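Side-chain contacts in flagellar hook protein FlgE (Caulobacter crescentus CB15, PDB 5AY6), which builds the flagellar hook, the universal joint that probably couples motor to filament; this chain is a 32 kDa middle fragment of the protein: residues 55-60 against 217-222; 194-199 against 290-295; 20-25 against 161-166. One frame throughout, in Å; residues are numbered along the deposited sequence.

Contact 1: 55-60 against 217-222; sequences TGIANP and TGIIEF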
loop_
_atom_site.group_PDB
_atom_site.type_symbol
_atom_site.label_atom_id
_atom_site.label_comp_id
_atom_site.label_asym_id
_atom_site.label_seq_id
_atom_site.Cartn_x
_atom_site.Cartn_y
_atom_site.Cartn_z
ATOM N N THR A 55 -0.579 -1.336 -5.680
ATOM C CA THR A 55 -0.290 -2.678 -5.190
ATOM C C THR A 55 0.067 -2.694 -3.716
ATOM O O THR A 55 0.085 -3.754 -3.091
ATOM C CB THR A 55 0.880 -3.306 -5.950
ATOM O OG1 THR A 55 2.027 -2.457 -5.808
ATOM C CG2 THR A 55 0.543 -3.468 -7.423
ATOM N N GLY A 56 0.390 -1.526 -3.166
ATOM C CA GLY A 56 0.841 -1.444 -1.787
ATOM C C GLY A 56 2.262 -1.953 -1.626
ATOM O O GLY A 56 2.750 -2.126 -0.511
ATOM N N ILE A 57 2.924 -2.186 -2.757
ATOM C CA ILE A 57 4.287 -2.689 -2.794
ATOM C C ILE A 57 5.148 -1.713 -3.587
ATOM O O ILE A 57 4.769 -1.289 -4.681
ATOM C CB ILE A 57 4.354 -4.090 -3.426
ATOM C CG1 ILE A 57 3.519 -5.083 -2.616
ATOM C CG2 ILE A 57 5.799 -4.570 -3.525
ATOM C CD1 ILE A 57 3.411 -6.442 -3.264
ATOM N N ALA A 58 6.297 -1.356 -3.028
ATOM C CA ALA A 58 7.151 -0.314 -3.599
ATOM C C ALA A 58 7.515 -0.558 -5.059
ATOM O O ALA A 58 8.016 -1.624 -5.418
ATOM C CB ALA A 58 8.418 -0.174 -2.768
ATOM N N ASN A 59 7.235 0.440 -5.893
ATOM C CA ASN A 59 7.715 0.476 -7.268
ATOM C C ASN A 59 9.074 1.178 -7.308
ATOM O O ASN A 59 9.343 2.057 -6.492
ATOM C CB ASN A 59 6.711 1.198 -8.179
ATOM C CG ASN A 59 5.548 0.315 -8.601
ATOM O OD1 ASN A 59 5.713 -0.882 -8.853
ATOM N ND2 ASN A 59 4.363 0.908 -8.697
ATOM N N PRO A 60 9.938 0.807 -8.263
ATOM C CA PRO A 60 9.688 -0.201 -9.293
ATOM C C PRO A 60 9.921 -1.613 -8.783
ATOM O O PRO A 60 10.599 -1.808 -7.774
ATOM C CB PRO A 60 10.696 0.161 -10.382
ATOM C CG PRO A 60 11.845 0.741 -9.627
ATOM C CD PRO A 60 11.249 1.461 -8.440
ATOM N N THR A 217 6.821 -0.892 6.426
ATOM C CA THR A 217 5.549 -0.910 5.713
ATOM C C THR A 217 5.072 -2.343 5.571
ATOM O O THR A 217 5.865 -3.280 5.673
ATOM C CB THR A 217 5.659 -0.273 4.315
ATOM O OG1 THR A 217 6.426 -1.125 3.457
ATOM C CG2 THR A 217 6.322 1.092 4.391
ATOM N N GLY A 218 3.778 -2.519 5.331
ATOM C CA GLY A 218 3.239 -3.852 5.186
ATOM C C GLY A 218 1.766 -3.864 4.842
ATOM O O GLY A 218 1.056 -2.881 5.058
ATOM N N ILE A 219 1.318 -4.985 4.295
ATOM C CA ILE A 219 -0.091 -5.206 4.022
ATOM C C ILE A 219 -0.692 -6.032 5.151
ATOM O O ILE A 219 -0.195 -7.108 5.479
ATOM C CB ILE A 219 -0.300 -5.914 2.676
ATOM C CG1 ILE A 219 0.332 -5.092 1.551
ATOM C CG2 ILE A 219 -1.779 -6.132 2.421
ATOM C CD1 ILE A 219 0.220 -5.722 0.177
ATOM N N ILE A 220 -1.745 -5.505 5.764
ATOM C CA ILE A 220 -2.409 -6.190 6.862
ATOM C C ILE A 220 -3.700 -6.825 6.357
ATOM O O ILE A 220 -4.446 -6.204 5.596
ATOM C CB ILE A 220 -2.705 -5.220 8.028
ATOM C CG1 ILE A 220 -1.397 -4.735 8.658
ATOM C CG2 ILE A 220 -3.570 -5.884 9.084
ATOM C CD1 ILE A 220 -1.600 -3.772 9.811
ATOM N N GLU A 221 -3.951 -8.069 6.763
ATOM C CA GLU A 221 -5.160 -8.773 6.353
ATOM C C GLU A 221 -6.035 -9.114 7.554
ATOM O O GLU A 221 -5.538 -9.410 8.643
ATOM C CB GLU A 221 -4.810 -10.052 5.590
ATOM C CG GLU A 221 -4.024 -9.829 4.305
ATOM C CD GLU A 221 -4.909 -9.549 3.101
ATOM O OE1 GLU A 221 -5.988 -8.942 3.272
ATOM O OE2 GLU A 221 -4.520 -9.933 1.978
ATOM N N PHE A 222 -7.345 -9.066 7.350
ATOM C CA PHE A 222 -8.284 -9.499 8.377
ATOM C C PHE A 222 -9.126 -10.657 7.863
ATOM O O PHE A 222 -9.224 -10.878 6.658
ATOM C CB PHE A 222 -9.184 -8.344 8.816
ATOM C CG PHE A 222 -8.449 -7.229 9.504
ATOM C CD1 PHE A 222 -7.925 -6.171 8.774
ATOM C CD2 PHE A 222 -8.286 -7.236 10.878
ATOM C CE1 PHE A 222 -7.253 -5.144 9.405
ATOM C CE2 PHE A 222 -7.613 -6.213 11.515
ATOM C CZ PHE A 222 -7.093 -5.163 10.776
#

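Contact 2: 194-199 against 290-295; sequences NQWYAE and LTQYNS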
loop_
_atom_site.group_PDB
_atom_site.type_symbol
_atom_site.label_atom_id
_atom_site.label_comp_id
_atom_site.label_asym_id
_atom_site.label_seq_id
_atom_site.Cartn_x
_atom_site.Cartn_y
_atom_site.Cartn_z
ATOM N N ASN A 194 -10.922 -6.986 2.934
ATOM C CA ASN A 194 -10.409 -7.027 4.300
ATOM C C ASN A 194 -8.922 -6.735 4.364
ATOM O O ASN A 194 -8.218 -7.204 5.259
ATOM C CB ASN A 194 -10.713 -8.385 4.930
ATOM C CG ASN A 194 -12.191 -8.681 4.953
ATOM O OD1 ASN A 194 -12.983 -7.879 5.448
ATOM N ND2 ASN A 194 -12.576 -9.820 4.393
ATOM N N GLN A 195 -8.463 -5.934 3.410
ATOM C CA GLN A 195 -7.046 -5.671 3.236
ATOM C C GLN A 195 -6.741 -4.197 3.463
ATOM O O GLN A 195 -7.479 -3.328 3.001
ATOM C CB GLN A 195 -6.615 -6.094 1.836
ATOM C CG GLN A 195 -5.204 -5.713 1.469
ATOM C CD GLN A 195 -4.970 -5.806 -0.018
ATOM O OE1 GLN A 195 -5.386 -4.930 -0.780
ATOM N NE2 GLN A 195 -4.319 -6.882 -0.447
ATOM N N TRP A 196 -5.660 -3.920 4.182
ATOM C CA TRP A 196 -5.246 -2.547 4.452
ATOM C C TRP A 196 -3.748 -2.377 4.175
ATOM O O TRP A 196 -2.975 -3.317 4.353
ATOM C CB TRP A 196 -5.564 -2.164 5.903
ATOM C CG TRP A 196 -7.038 -2.145 6.232
ATOM C CD1 TRP A 196 -7.888 -3.217 6.277
ATOM C CD2 TRP A 196 -7.827 -0.996 6.571
ATOM N NE1 TRP A 196 -9.153 -2.804 6.613
ATOM C CE2 TRP A 196 -9.143 -1.447 6.803
ATOM C CE3 TRP A 196 -7.547 0.367 6.705
ATOM C CZ2 TRP A 196 -10.177 -0.580 7.159
ATOM C CZ3 TRP A 196 -8.577 1.227 7.057
ATOM C CH2 TRP A 196 -9.877 0.749 7.276
ATOM N N TYR A 197 -3.348 -1.189 3.727
ATOM C CA TYR A 197 -1.929 -0.859 3.576
ATOM C C TYR A 197 -1.478 -0.104 4.819
ATOM O O TYR A 197 -2.120 0.866 5.227
ATOM C CB TYR A 197 -1.678 -0.017 2.318
ATOM C CG TYR A 197 -2.000 -0.715 1.017
ATOM C CD1 TYR A 197 -2.075 -2.101 0.949
ATOM C CD2 TYR A 197 -2.221 0.010 -0.147
ATOM C CE1 TYR A 197 -2.364 -2.744 -0.239
ATOM C CE2 TYR A 197 -2.516 -0.625 -1.340
ATOM C CZ TYR A 197 -2.582 -2.001 -1.381
ATOM O OH TYR A 197 -2.864 -2.642 -2.567
ATOM N N ALA A 198 -0.385 -0.552 5.430
ATOM C CA ALA A 198 0.040 0.006 6.709
ATOM C C ALA A 198 1.480 0.495 6.699
ATOM O O ALA A 198 2.326 -0.040 5.984
ATOM C CB ALA A 198 -0.147 -1.025 7.810
ATOM N N GLU A 199 1.742 1.529 7.490
ATOM C CA GLU A 199 3.103 1.979 7.745
ATOM C C GLU A 199 3.293 2.230 9.229
ATOM O O GLU A 199 2.394 2.728 9.908
ATOM C CB GLU A 199 3.430 3.256 6.958
ATOM C CG GLU A 199 3.287 3.112 5.454
ATOM C CD GLU A 199 3.414 4.431 4.709
ATOM O OE1 GLU A 199 4.200 5.308 5.137
ATOM O OE2 GLU A 199 2.720 4.585 3.687
ATOM N N LEU A 290 -6.233 -5.417 17.276
ATOM C CA LEU A 290 -6.652 -4.653 16.112
ATOM C C LEU A 290 -7.731 -5.423 15.364
ATOM O O LEU A 290 -7.475 -6.524 14.870
ATOM C CB LEU A 290 -5.456 -4.372 15.201
ATOM C CG LEU A 290 -5.728 -3.512 13.970
ATOM C CD1 LEU A 290 -6.114 -2.094 14.375
ATOM C CD2 LEU A 290 -4.516 -3.511 13.050
ATOM N N THR A 291 -8.935 -4.856 15.297
ATOM C CA THR A 291 -10.075 -5.539 14.686
ATOM C C THR A 291 -10.630 -4.778 13.495
ATOM O O THR A 291 -10.307 -3.604 13.277
ATOM C CB THR A 291 -11.215 -5.751 15.697
ATOM O OG1 THR A 291 -11.718 -4.476 16.111
ATOM C CG2 THR A 291 -10.723 -6.519 16.914
ATOM N N GLN A 292 -11.472 -5.459 12.728
ATOM C CA GLN A 292 -11.986 -4.905 11.493
ATOM C C GLN A 292 -13.493 -5.194 11.365
ATOM O O GLN A 292 -13.952 -5.819 10.406
ATOM C CB GLN A 292 -11.190 -5.466 10.307
ATOM C CG GLN A 292 -11.417 -4.732 8.974
ATOM C CD GLN A 292 -12.012 -5.651 7.911
ATOM O OE1 GLN A 292 -12.448 -6.773 8.205
ATOM N NE2 GLN A 292 -12.049 -5.176 6.680
ATOM N N TYR A 293 -14.259 -4.751 12.357
ATOM C CA TYR A 293 -15.722 -4.902 12.339
ATOM C C TYR A 293 -16.366 -3.733 11.613
ATOM O O TYR A 293 -15.740 -2.688 11.456
ATOM C CB TYR A 293 -16.279 -4.971 13.760
ATOM C CG TYR A 293 -15.578 -5.961 14.646
ATOM C CD1 TYR A 293 -15.356 -7.262 14.222
ATOM C CD2 TYR A 293 -15.136 -5.593 15.906
ATOM C CE1 TYR A 293 -14.717 -8.172 15.034
ATOM C CE2 TYR A 293 -14.498 -6.497 16.729
ATOM C CZ TYR A 293 -14.289 -7.784 16.286
ATOM O OH TYR A 293 -13.647 -8.685 17.100
ATOM N N ASN A 294 -17.619 -3.888 11.190
ATOM C CA ASN A 294 -18.338 -2.778 10.558
ATOM C C ASN A 294 -18.880 -1.825 11.608
ATOM O O ASN A 294 -20.084 -1.777 11.869
ATOM C CB ASN A 294 -19.490 -3.268 9.676
ATOM C CG ASN A 294 -20.208 -2.128 8.978
ATOM O OD1 ASN A 294 -19.636 -1.055 8.755
ATOM N ND2 ASN A 294 -21.482 -2.342 8.658
ATOM N N SER A 295 -17.980 -1.082 12.228
ATOM C CA SER A 295 -18.365 -0.043 13.159
ATOM C C SER A 295 -17.327 1.057 13.057
ATOM O O SER A 295 -16.326 0.891 12.364
ATOM C CB SER A 295 -18.467 -0.592 14.580
ATOM O OG SER A 295 -17.257 -1.221 14.959
#

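Contact 3: 20-25 against 161-166; sequences AAAVSY and KGVKPD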
loop_
_atom_site.group_PDB
_atom_site.type_symbol
_atom_site.label_atom_id
_atom_site.label_comp_id
_atom_site.label_asym_id
_atom_site.label_seq_id
_atom_site.Cartn_x
_atom_site.Cartn_y
_atom_site.Cartn_z
ATOM N N ALA A 20 -9.739 5.041 -0.826
ATOM C CA ALA A 20 -9.446 6.397 -1.285
ATOM C C ALA A 20 -9.092 6.413 -2.770
ATOM O O ALA A 20 -8.551 5.443 -3.304
ATOM C CB ALA A 20 -8.319 7.004 -0.472
ATOM N N ALA A 21 -9.396 7.527 -3.426
ATOM C CA ALA A 21 -9.049 7.721 -4.830
ATOM C C ALA A 21 -7.544 7.603 -5.064
ATOM O O ALA A 21 -7.111 7.247 -6.156
ATOM C CB ALA A 21 -9.548 9.067 -5.310
ATOM N N ALA A 22 -6.749 7.901 -4.041
ATOM C CA ALA A 22 -5.296 7.770 -4.149
ATOM C C ALA A 22 -4.834 6.311 -4.076
ATOM O O ALA A 22 -3.677 6.006 -4.353
ATOM C CB ALA A 22 -4.610 8.591 -3.063
ATOM N N VAL A 23 -5.733 5.408 -3.697
ATOM C CA VAL A 23 -5.401 3.986 -3.670
ATOM C C VAL A 23 -6.056 3.255 -4.840
ATOM O O VAL A 23 -5.426 2.415 -5.484
ATOM C CB VAL A 23 -5.815 3.332 -2.330
ATOM C CG1 VAL A 23 -5.775 1.817 -2.421
ATOM C CG2 VAL A 23 -4.908 3.825 -1.209
ATOM N N SER A 24 -7.319 3.575 -5.113
ATOM C CA SER A 24 -8.013 3.051 -6.288
ATOM C C SER A 24 -8.562 4.202 -7.120
ATOM O O SER A 24 -9.556 4.836 -6.757
ATOM C CB SER A 24 -9.143 2.106 -5.892
ATOM O OG SER A 24 -8.624 0.931 -5.302
ATOM N N TYR A 25 -7.914 4.455 -8.248
ATOM C CA TYR A 25 -8.195 5.641 -9.034
ATOM C C TYR A 25 -9.014 5.340 -10.281
ATOM O O TYR A 25 -8.541 4.670 -11.199
ATOM C CB TYR A 25 -6.876 6.319 -9.416
ATOM C CG TYR A 25 -7.002 7.399 -10.460
ATOM C CD1 TYR A 25 -7.619 8.607 -10.167
ATOM C CD2 TYR A 25 -6.481 7.220 -11.733
ATOM C CE1 TYR A 25 -7.726 9.604 -11.119
ATOM C CE2 TYR A 25 -6.584 8.211 -12.692
ATOM C CZ TYR A 25 -7.206 9.399 -12.379
ATOM O OH TYR A 25 -7.310 10.388 -13.329
ATOM N N LYS A 161 2.330 16.226 -0.115
ATOM C CA LYS A 161 2.939 15.053 -0.732
ATOM C C LYS A 161 2.280 13.771 -0.232
ATOM O O LYS A 161 1.594 13.777 0.786
ATOM C CB LYS A 161 4.443 15.004 -0.439
ATOM C CG LYS A 161 5.206 16.279 -0.780
ATOM C CD LYS A 161 5.232 16.524 -2.276
ATOM C CE LYS A 161 6.255 17.587 -2.644
ATOM N NZ LYS A 161 6.402 17.713 -4.122
ATOM N N GLY A 162 2.488 12.679 -0.959
ATOM C CA GLY A 162 2.037 11.372 -0.522
ATOM C C GLY A 162 0.532 11.249 -0.374
ATOM O O GLY A 162 -0.232 11.859 -1.122
ATOM N N VAL A 163 0.111 10.439 0.591
ATOM C CA VAL A 163 -1.304 10.129 0.777
ATOM C C VAL A 163 -1.711 10.247 2.239
ATOM O O VAL A 163 -1.056 9.691 3.118
ATOM C CB VAL A 163 -1.638 8.703 0.277
ATOM C CG1 VAL A 163 -3.123 8.395 0.466
ATOM C CG2 VAL A 163 -1.242 8.533 -1.182
ATOM N N LYS A 164 -2.800 10.970 2.491
ATOM C CA LYS A 164 -3.378 11.082 3.826
ATOM C C LYS A 164 -4.011 9.760 4.250
ATOM O O LYS A 164 -4.830 9.206 3.520
ATOM C CB LYS A 164 -4.423 12.199 3.851
ATOM C CG LYS A 164 -5.158 12.370 5.170
ATOM C CD LYS A 164 -6.332 13.335 5.009
ATOM C CE LYS A 164 -6.927 13.718 6.354
ATOM N NZ LYS A 164 -5.994 14.597 7.114
ATOM N N PRO A 165 -3.644 9.251 5.439
ATOM C CA PRO A 165 -4.154 7.954 5.908
ATOM C C PRO A 165 -5.671 7.952 6.113
ATOM O O PRO A 165 -6.258 9.020 6.305
ATOM C CB PRO A 165 -3.434 7.753 7.252
ATOM C CG PRO A 165 -2.281 8.698 7.229
ATOM C CD PRO A 165 -2.742 9.872 6.421
ATOM N N ASP A 166 -6.285 6.771 6.056
ATOM C CA ASP A 166 -7.694 6.603 6.427
ATOM C C ASP A 166 -7.847 6.555 7.938
ATOM O O ASP A 166 -8.879 6.944 8.485
ATOM C CB ASP A 166 -8.278 5.327 5.823
ATOM C CG ASP A 166 -8.512 5.440 4.341
ATOM O OD1 ASP A 166 -8.800 6.563 3.869
ATOM O OD2 ASP A 166 -8.405 4.408 3.647
HETATM O O HOH W 1 -7.967 3.798 0.794
#

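Contact 1: 55-60 against 217-222
Ile219 lays the tip of its side chain over the backbone of the Thr55-Gly56 turn and just reaches the branch of Ile57. The delta methyl does most of the touching: CD1 of Ile219 lies 3.8 Å from the carbonyl oxygen O of Thr55. The same CD1 of Ile219 meets CG1 of Ile57 at 4.4 Å. The gamma carbon follows behind, with CG1 of Ile219 4.3 Å from O of Gly56. With CG1 set anti to the carbonyl carbon (chi1 -58°) and the chain extended beyond it, the isoleucine reaches outward from strand 214-222 to the loop between strands 45-53 and 64-73. That loop is shaped by an ST turn, in which N of Ile57 donates to OG1 of Thr55 (3.2 Å, 152° at the hydrogen). Threonine suits the position because its hydroxyl can fold back on the backbone. Gly56 has a positive phi (74°), which glycine accepts easily, and it brings bare backbone under the isoleucine. Within the sheet, Ile219 also packs against Gln195 of the neighbouring strand 195-202. With a methyl against one peptide oxygen, a methylene near the next and a small buried area, this surface contact rests on van der Waals packing and has little directional polar hold.

Contact 2: 194-199 against 290-295
In the antiparallel sheet of the FlaE D2 domain, strand 195-202 begins beside the loop that follows strand 277-291 of a second sheet, and Gln292 of that loop fits into the angle between Asn194 and Trp196. The glutamine carries all of the contact from its side. CG stands anti to the backbone N (chi1 -167°), and a bend at chi2 (-118°) then turns the amide toward the start of the strand. There it meets Asn194 across nearly perpendicular planes, the two amides being 83° apart, and the end of the glutamine amide comes up to OD1 of Asn194. Asparagine suits the strand entrance, where the backbone adopts a positive phi, a conformation this residue tolerates better than most.

Trp196 offers its edge: the amide end of Gln292 lies in the plane of the indole beside the pyrrole nitrogen, with ring and amide planes again close to perpendicular. The large flat ring also meets Phe222 and makes a cation-pi contact with Lys189, while Phe222 packs on Gln292. Here the aromatic groups supply apolar bulk and the long glutamine carries a polar group among them. The contact leaves one polar atom buried without a partner, NE1 of Trp196, which lies 3.8 Å from the aliphatic CG of Gln292.

Contact 3: 20-25 against 161-166
Val163 turns both of its methyls to Ala22, straddling the single methyl that faces them. CB of Ala22 lies 3.8 Å from CG1 of Val163 and 3.9 Å from CG2 of Val163, so the alanine points at the fork between the branches. A chi1 of -179° turns the fork this way, with CG1 anti to the backbone N and CG2 anti to the carbonyl carbon. Small and branched side chains fit well here: alanine allows the two backbones to come close, and the valine, which also packs on Leu188, offers two methyls at once.

A second pair lies alongside. Ala20 and Asp166 both direct their CB toward the opposite segment but barely touch, with OD1 of Asp166 4.4 Å from CB of Ala20. A water joins the backbone of Ala20 to the carboxylate, accepting from N of Ala20 at 2.7 Å and donating to OD2 of Asp166 at 3.0 Å. The same OD2 accepts from the backbone N of Lys189, so the aspartate is tied to the end of strand 180-189 while reaching 20-25 through the water. On the alanine side, O of Ala20 accepts from both Val23 N and Ser24 N, which curls the chain into a tight turn just before strand 24-39. Small apolar contacts beside a water bridge join two connecting segments here: the one entering the sheet of the third domain of FlgE, and the one leading into strand 167-174 of the D2 sheet.

From the N terminus, the chain first passes 20-25 at the entry to strand 24-39, then 55-60 in the loop after strand 45-53. Contact 3 closes when 161-166 returns ahead of strand 167-174. Contact 1 opens inside that span and closes later, at 217-222, so the two cross. Contact 2 opens at 194-199, after contact 3 has closed, and ends at 290-295, crossing contact 1. Contacts 1 and 3 tie the third-domain sheet and its approaches to the D2 region, whereas contact 2 joins strand 195-202 to the loop after strand 277-291. Contacts 1 and 2 meet directly, since strands 195-202 and 214-222 are sheet neighbours; Tyr197 and Val23 bring contacts 2 and 3 together.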